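Local coordinates for protein ornithine carbamoyltransferase (Giardia intestinalis, PDB 3GRF) that probably catalyses carbamoyl transfer between carbamoyl phosphate and ornithine, a reaction placed in the parasite's arginine degradation pathway, at residues A[172-175]-A[176-180]; A[8-11]-A[12-15]; A[200-203]-A[204-207]. All coordinates share one frame; numbering follows the deposited sequence.

How the interactions relate
Interaction 1 is the buried one: the first turns of helix 173-185, held by backbone bonds, an Asn N-cap and side chains in the domain interior. Interactions 2 and 3 are only partly buried; both touch it but not each other. In interaction 2 an irregular loop from the carbamoyl phosphate-binding part of the chain turns back on itself, largely through apolar packing; the amide of Ile13 probably bonds Asp177 of interaction 1, joining the two family regions. Interaction 3 starts the neighbouring helix 203-216 in the same region as interaction 1; its Val205 packs against Tyr176, whereas its solvent-facing side carries a salt bridge.

Interaction 1 of 3, residues A[172-175]-A[176-180]; sequences NNVT and YDLMR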
# COMPACT_ATOMS: atom_id res chain seq x y z
N ASN A 172 -21.56 -15.38 18.32
CA ASN A 172 -21.09 -14.59 17.25
C ASN A 172 -20.30 -13.44 17.83
O ASN A 172 -20.78 -12.73 18.70
CB ASN A 172 -22.32 -14.11 16.45
CG ASN A 172 -22.01 -13.11 15.36
OD1 ASN A 172 -20.96 -12.47 15.31
ND2 ASN A 172 -23.01 -12.88 14.53
N ASN A 173 -19.12 -13.23 17.35
CA ASN A 173 -18.23 -12.19 17.86
C ASN A 173 -18.82 -10.78 17.77
O ASN A 173 -18.51 -9.91 18.60
CB ASN A 173 -16.90 -12.28 17.12
CG ASN A 173 -16.97 -11.77 15.70
OD1 ASN A 173 -17.63 -12.35 14.85
ND2 ASN A 173 -16.26 -10.67 15.43
N VAL A 174 -19.65 -10.56 16.74
CA VAL A 174 -20.33 -9.27 16.55
C VAL A 174 -21.41 -9.09 17.62
O VAL A 174 -21.51 -8.03 18.21
CB VAL A 174 -20.82 -9.08 15.04
CG1 VAL A 174 -22.04 -8.15 14.93
CG2 VAL A 174 -19.66 -8.53 14.15
N THR A 175 -22.22 -10.13 17.88
CA THR A 175 -23.24 -10.14 18.93
C THR A 175 -22.59 -9.95 20.31
O THR A 175 -23.06 -9.12 21.07
CB THR A 175 -24.03 -11.45 18.93
OG1 THR A 175 -24.35 -11.79 17.57
CG2 THR A 175 -25.32 -11.33 19.75
N TYR A 176 -21.51 -10.70 20.59
CA TYR A 176 -20.70 -10.50 21.81
C TYR A 176 -20.34 -9.06 22.02
O TYR A 176 -20.54 -8.51 23.10
CB TYR A 176 -19.42 -11.32 21.76
CG TYR A 176 -19.67 -12.83 21.72
CD1 TYR A 176 -18.62 -13.71 21.53
CD2 TYR A 176 -20.98 -13.34 21.83
CE1 TYR A 176 -18.84 -15.10 21.46
CE2 TYR A 176 -21.22 -14.76 21.77
CZ TYR A 176 -20.15 -15.61 21.59
OH TYR A 176 -20.38 -16.99 21.53
N ASP A 177 -19.77 -8.44 21.01
CA ASP A 177 -19.30 -7.06 21.21
C ASP A 177 -20.45 -6.04 21.28
O ASP A 177 -20.31 -5.01 21.94
CB ASP A 177 -18.24 -6.71 20.13
CG ASP A 177 -16.90 -6.25 20.71
OD1 ASP A 177 -16.67 -6.27 21.93
OD2 ASP A 177 -16.06 -5.83 19.91
N LEU A 178 -21.61 -6.31 20.62
CA LEU A 178 -22.83 -5.42 20.71
C LEU A 178 -23.37 -5.51 22.15
O LEU A 178 -23.71 -4.48 22.74
CB LEU A 178 -23.91 -5.87 19.71
CG LEU A 178 -24.30 -4.99 18.49
CD1 LEU A 178 -23.44 -3.72 18.41
CD2 LEU A 178 -24.17 -5.79 17.19
N MET A 179 -23.47 -6.73 22.68
CA MET A 179 -23.91 -6.91 24.06
C MET A 179 -23.03 -6.12 25.01
O MET A 179 -23.54 -5.43 25.91
CB MET A 179 -23.86 -8.39 24.43
CG MET A 179 -24.89 -9.28 23.67
SD MET A 179 -24.44 -11.04 23.78
CE MET A 179 -24.61 -11.34 25.53
N ARG A 180 -21.70 -6.21 24.83
CA ARG A 180 -20.76 -5.41 25.64
C ARG A 180 -20.97 -3.89 25.49
O ARG A 180 -20.88 -3.16 26.48
CB ARG A 180 -19.29 -5.76 25.34
CG ARG A 180 -18.80 -7.20 25.73
CD ARG A 180 -17.45 -7.50 25.07
NE ARG A 180 -17.13 -8.96 25.01
CZ ARG A 180 -16.72 -9.62 23.93
NH1 ARG A 180 -16.59 -8.99 22.77
NH2 ARG A 180 -16.45 -10.93 23.98
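Thr175 and Met179, one helical turn apart, meet through the Thr175 methyl CG2, which passes 4.1 Å from Met179 SD; the thioether chain bends at SD (chi3 64°) and its CG lies 3.2 Å from Thr175 O. The same carbonyl accepts Met179 N in a nearly straight bond of 2.9 Å. Tyr176, with chi1 at -63°, lays its ring over the start of the helix, and Asn172 O sits 3.1 Å above one ring face, displaced toward the rim. That oxygen also takes the Tyr176 N-H at 2.9 Å, with 178° at the hydrogen. On a further side Val174 and Leu178 run alongside each other, CG1 to CD2 3.9 Å. Asn172 closes the helix start: its OD1 accepts Val174 N at 2.7 Å from above the amide carbonyl plane, while its ND2 bonds to Asp241 and Asp169. Asp177 is bridged to Arg180 and is also held by His134 N. Tyr166 of strand 164-167 lies against Thr175, and helix 203-216 packs on Tyr176 and Met179. Helix 173-185, capped by Asn172, links the parallel strands 164-167 and 188-192 as the crossover of a beta-alpha-beta unit in the Rossmann-like Asp/Orn-binding domain.

Interaction 2 of 3, residues A[8-11]-A[12-15]; sequences RHLL and TISA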
# COMPACT_ATOMS: atom_id res chain seq x y z
N ARG A 8 -2.03 -0.05 26.58
CA ARG A 8 -3.47 -0.30 26.36
C ARG A 8 -3.76 -0.79 24.95
O ARG A 8 -3.33 -0.17 23.98
CB ARG A 8 -4.32 0.94 26.67
CG ARG A 8 -4.62 1.13 28.12
CD ARG A 8 -6.11 0.96 28.39
NE ARG A 8 -6.72 2.27 28.58
CZ ARG A 8 -8.01 2.56 28.46
NH1 ARG A 8 -8.94 1.66 28.14
NH2 ARG A 8 -8.37 3.80 28.67
N HIS A 9 -4.53 -1.88 24.89
CA HIS A 9 -4.98 -2.53 23.68
C HIS A 9 -6.49 -2.32 23.53
O HIS A 9 -7.10 -1.63 24.35
CB HIS A 9 -4.68 -4.02 23.75
CG HIS A 9 -3.15 -4.28 23.68
ND1 HIS A 9 -2.43 -4.00 22.53
CD2 HIS A 9 -2.25 -4.76 24.57
CE1 HIS A 9 -1.16 -4.30 22.72
NE2 HIS A 9 -1.03 -4.76 23.96
N LEU A 10 -7.09 -2.92 22.51
CA LEU A 10 -8.52 -2.86 22.27
C LEU A 10 -8.83 -4.16 21.58
O LEU A 10 -8.90 -4.23 20.35
CB LEU A 10 -8.91 -1.65 21.36
CG LEU A 10 -10.39 -1.32 21.11
CD1 LEU A 10 -11.04 -0.72 22.35
CD2 LEU A 10 -10.55 -0.35 19.94
N LEU A 11 -9.02 -5.20 22.37
CA LEU A 11 -9.30 -6.52 21.86
C LEU A 11 -10.81 -6.78 21.82
O LEU A 11 -11.29 -7.61 21.05
CB LEU A 11 -8.58 -7.58 22.70
CG LEU A 11 -7.03 -7.62 22.86
CD1 LEU A 11 -6.56 -9.05 22.73
CD2 LEU A 11 -6.23 -6.75 21.88
N THR A 12 -11.55 -6.04 22.67
CA THR A 12 -13.00 -6.04 22.69
C THR A 12 -13.39 -4.65 23.10
O THR A 12 -12.52 -3.85 23.49
CB THR A 12 -13.61 -7.16 23.63
OG1 THR A 12 -13.40 -6.87 25.01
CG2 THR A 12 -12.98 -8.50 23.37
N ILE A 13 -14.68 -4.32 23.01
CA ILE A 13 -15.06 -2.94 23.27
C ILE A 13 -15.06 -2.61 24.76
O ILE A 13 -14.92 -1.43 25.13
CB ILE A 13 -16.38 -2.54 22.55
CG1 ILE A 13 -16.42 -1.02 22.37
CG2 ILE A 13 -17.63 -3.06 23.31
CD1 ILE A 13 -15.40 -0.48 21.40
N SER A 14 -15.17 -3.60 25.60
CA SER A 14 -15.12 -3.56 27.05
C SER A 14 -13.66 -3.38 27.56
O SER A 14 -13.41 -3.52 28.76
CB SER A 14 -15.76 -4.82 27.63
OG SER A 14 -14.95 -5.96 27.36
N ALA A 15 -12.74 -3.11 26.63
CA ALA A 15 -11.39 -2.66 26.96
C ALA A 15 -11.55 -1.19 27.39
O ALA A 15 -10.66 -0.62 28.01
CB ALA A 15 -10.45 -2.75 25.69
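The methyl group of Ala15 fits against the backbone and side chain of Leu10: its CB is 4.0 Å from Leu10 CD1 and 3.9 Å from Leu10 CA, and His9 O lies 3.8 Å from the same carbon. Leu10 reaches it because its CG swings opposite the backbone N (chi1 -173°), which sends the CD1 branch over the following turn, 3.6 Å from Thr12 O. Ile13 adds a looser apolar contact, its CD1 4.5 Å from Leu10 CD1. At the partly exposed end, Arg8 bends twice along its chain and brings NH1 to 2.9 Å from Ala15 O, which lies at the guanidinium edge, near its plane. What brings Ala15 back against Leu10 is a short 3-10 turn at 13-15, in which Ala15 N bonds to Thr12 O at 3.2 Å. The turn belongs to the N-terminal loop leading to helix 18-33, in the carbamoyl phosphate-binding part of the chain. Farther out, backbone bonds from Leu10 to Cys125 and Asn127 tie this loop beside strand 125-127, and Glu20 forms a salt bridge with Arg8 NH2. Helices 135-151 and 303-322 press on Leu10, the former through Pro135 and the latter through Val317 and Phe321. Toward helix 173-185, Ile13 N probably bonds to Asp177 OD1; Ser14 OG bonds to Glu208.

Interaction 3 of 3, residues A[200-203]-A[204-207]; sequences KPIK and EVID
Lys203 and Asp207 cross at an angle on the outer side of the new helix, the ammonium group facing the forked end of the carboxylate. Lys203 NZ stands 3.2 Å from both Asp207 OD1 and Asp207 OD2, each oxygen offering its syn lone pair, so the salt bridge is two-pronged and nearly symmetrical. The lysine chain leaves with CG trans to N (chi1 -176°) and then bends at chi2 and chi4, which turns NZ back over the next helical turn. The aspartate carboxylate also lies close to the Lys203 carbonyl, with Asp207 OD1 3.2 Å from Lys203 O; the lysine charge probably eases this meeting of two acceptors. Beneath, Asp207 N bonds to Lys203 O at 2.8 Å.

Around the helix from this pair, Ile202 turns its CG2 methyl across two side chains at once, 3.4 Å from Glu204 CG and 3.6 Å from Val205 CG2. Its carbonyl serves two amides: Ile206 N arrives nearly head-on, whereas Val205 N comes from 52° above the carbonyl plane. On a third side the Pro201 ring lies beside Ile206, CB to CG1 4.1 Å. Tyr176 and Met179 of helix 173-185 back the inner side, packing on Val205. With Ile202 at the N-cap, Pro201 and Ile206 occupy the positions of a hydrophobic staple, and the i to i+4 salt bridge flanks the same first turn: both lie at the N-terminus of helix 203-216, which follows strand 188-192 in the parallel alpha/beta Asp/Orn-binding domain.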
# COMPACT_ATOMS: atom_id res chain seq x y z
N LYS A 200 -26.67 -19.51 20.61
CA LYS A 200 -26.92 -18.57 21.71
C LYS A 200 -25.61 -17.91 22.13
O LYS A 200 -24.57 -18.49 21.95
CB LYS A 200 -27.47 -19.29 22.94
CG LYS A 200 -28.74 -20.09 22.75
CD LYS A 200 -29.02 -20.83 24.04
CE LYS A 200 -30.35 -21.47 23.96
NZ LYS A 200 -30.93 -21.72 25.31
N PRO A 201 -25.67 -16.72 22.76
CA PRO A 201 -24.45 -16.15 23.32
C PRO A 201 -23.81 -17.09 24.32
O PRO A 201 -24.48 -17.89 24.95
CB PRO A 201 -24.94 -14.92 24.07
CG PRO A 201 -26.25 -14.61 23.53
CD PRO A 201 -26.85 -15.88 23.01
N ILE A 202 -22.50 -16.99 24.48
CA ILE A 202 -21.80 -17.87 25.40
C ILE A 202 -21.96 -17.33 26.84
O ILE A 202 -22.00 -16.11 27.02
CB ILE A 202 -20.34 -18.03 24.88
CG1 ILE A 202 -20.02 -19.50 24.66
CG2 ILE A 202 -19.32 -17.28 25.66
CD1 ILE A 202 -20.76 -20.03 23.48
N LYS A 203 -22.08 -18.20 27.85
CA LYS A 203 -22.29 -17.71 29.24
C LYS A 203 -21.22 -16.72 29.75
O LYS A 203 -21.52 -15.79 30.53
CB LYS A 203 -22.52 -18.86 30.25
CG LYS A 203 -22.82 -18.36 31.67
CD LYS A 203 -23.99 -19.09 32.37
CE LYS A 203 -24.29 -18.46 33.74
NZ LYS A 203 -23.04 -18.18 34.53
N GLU A 204 -19.99 -16.91 29.29
CA GLU A 204 -18.89 -16.04 29.65
C GLU A 204 -19.18 -14.60 29.25
O GLU A 204 -18.89 -13.65 30.00
CB GLU A 204 -17.55 -16.59 29.11
CG GLU A 204 -16.98 -15.97 27.83
CD GLU A 204 -15.46 -15.86 27.86
OE1 GLU A 204 -14.92 -14.79 28.27
OE2 GLU A 204 -14.79 -16.85 27.47
N VAL A 205 -19.82 -14.44 28.09
CA VAL A 205 -20.08 -13.13 27.49
C VAL A 205 -21.25 -12.45 28.24
O VAL A 205 -21.18 -11.28 28.61
CB VAL A 205 -20.29 -13.25 25.94
CG1 VAL A 205 -20.82 -11.99 25.35
CG2 VAL A 205 -18.98 -13.69 25.25
N ILE A 206 -22.31 -13.20 28.50
CA ILE A 206 -23.43 -12.75 29.34
C ILE A 206 -22.91 -12.29 30.72
O ILE A 206 -23.19 -11.15 31.15
CB ILE A 206 -24.50 -13.85 29.50
CG1 ILE A 206 -24.94 -14.37 28.14
CG2 ILE A 206 -25.71 -13.32 30.25
CD1 ILE A 206 -25.66 -15.77 28.20
N ASP A 207 -22.10 -13.13 31.37
CA ASP A 207 -21.48 -12.78 32.67
C ASP A 207 -20.64 -11.49 32.65
O ASP A 207 -20.80 -10.63 33.53
CB ASP A 207 -20.57 -13.91 33.19
CG ASP A 207 -21.34 -15.17 33.56
OD1 ASP A 207 -22.60 -15.16 33.52
OD2 ASP A 207 -20.69 -16.18 33.89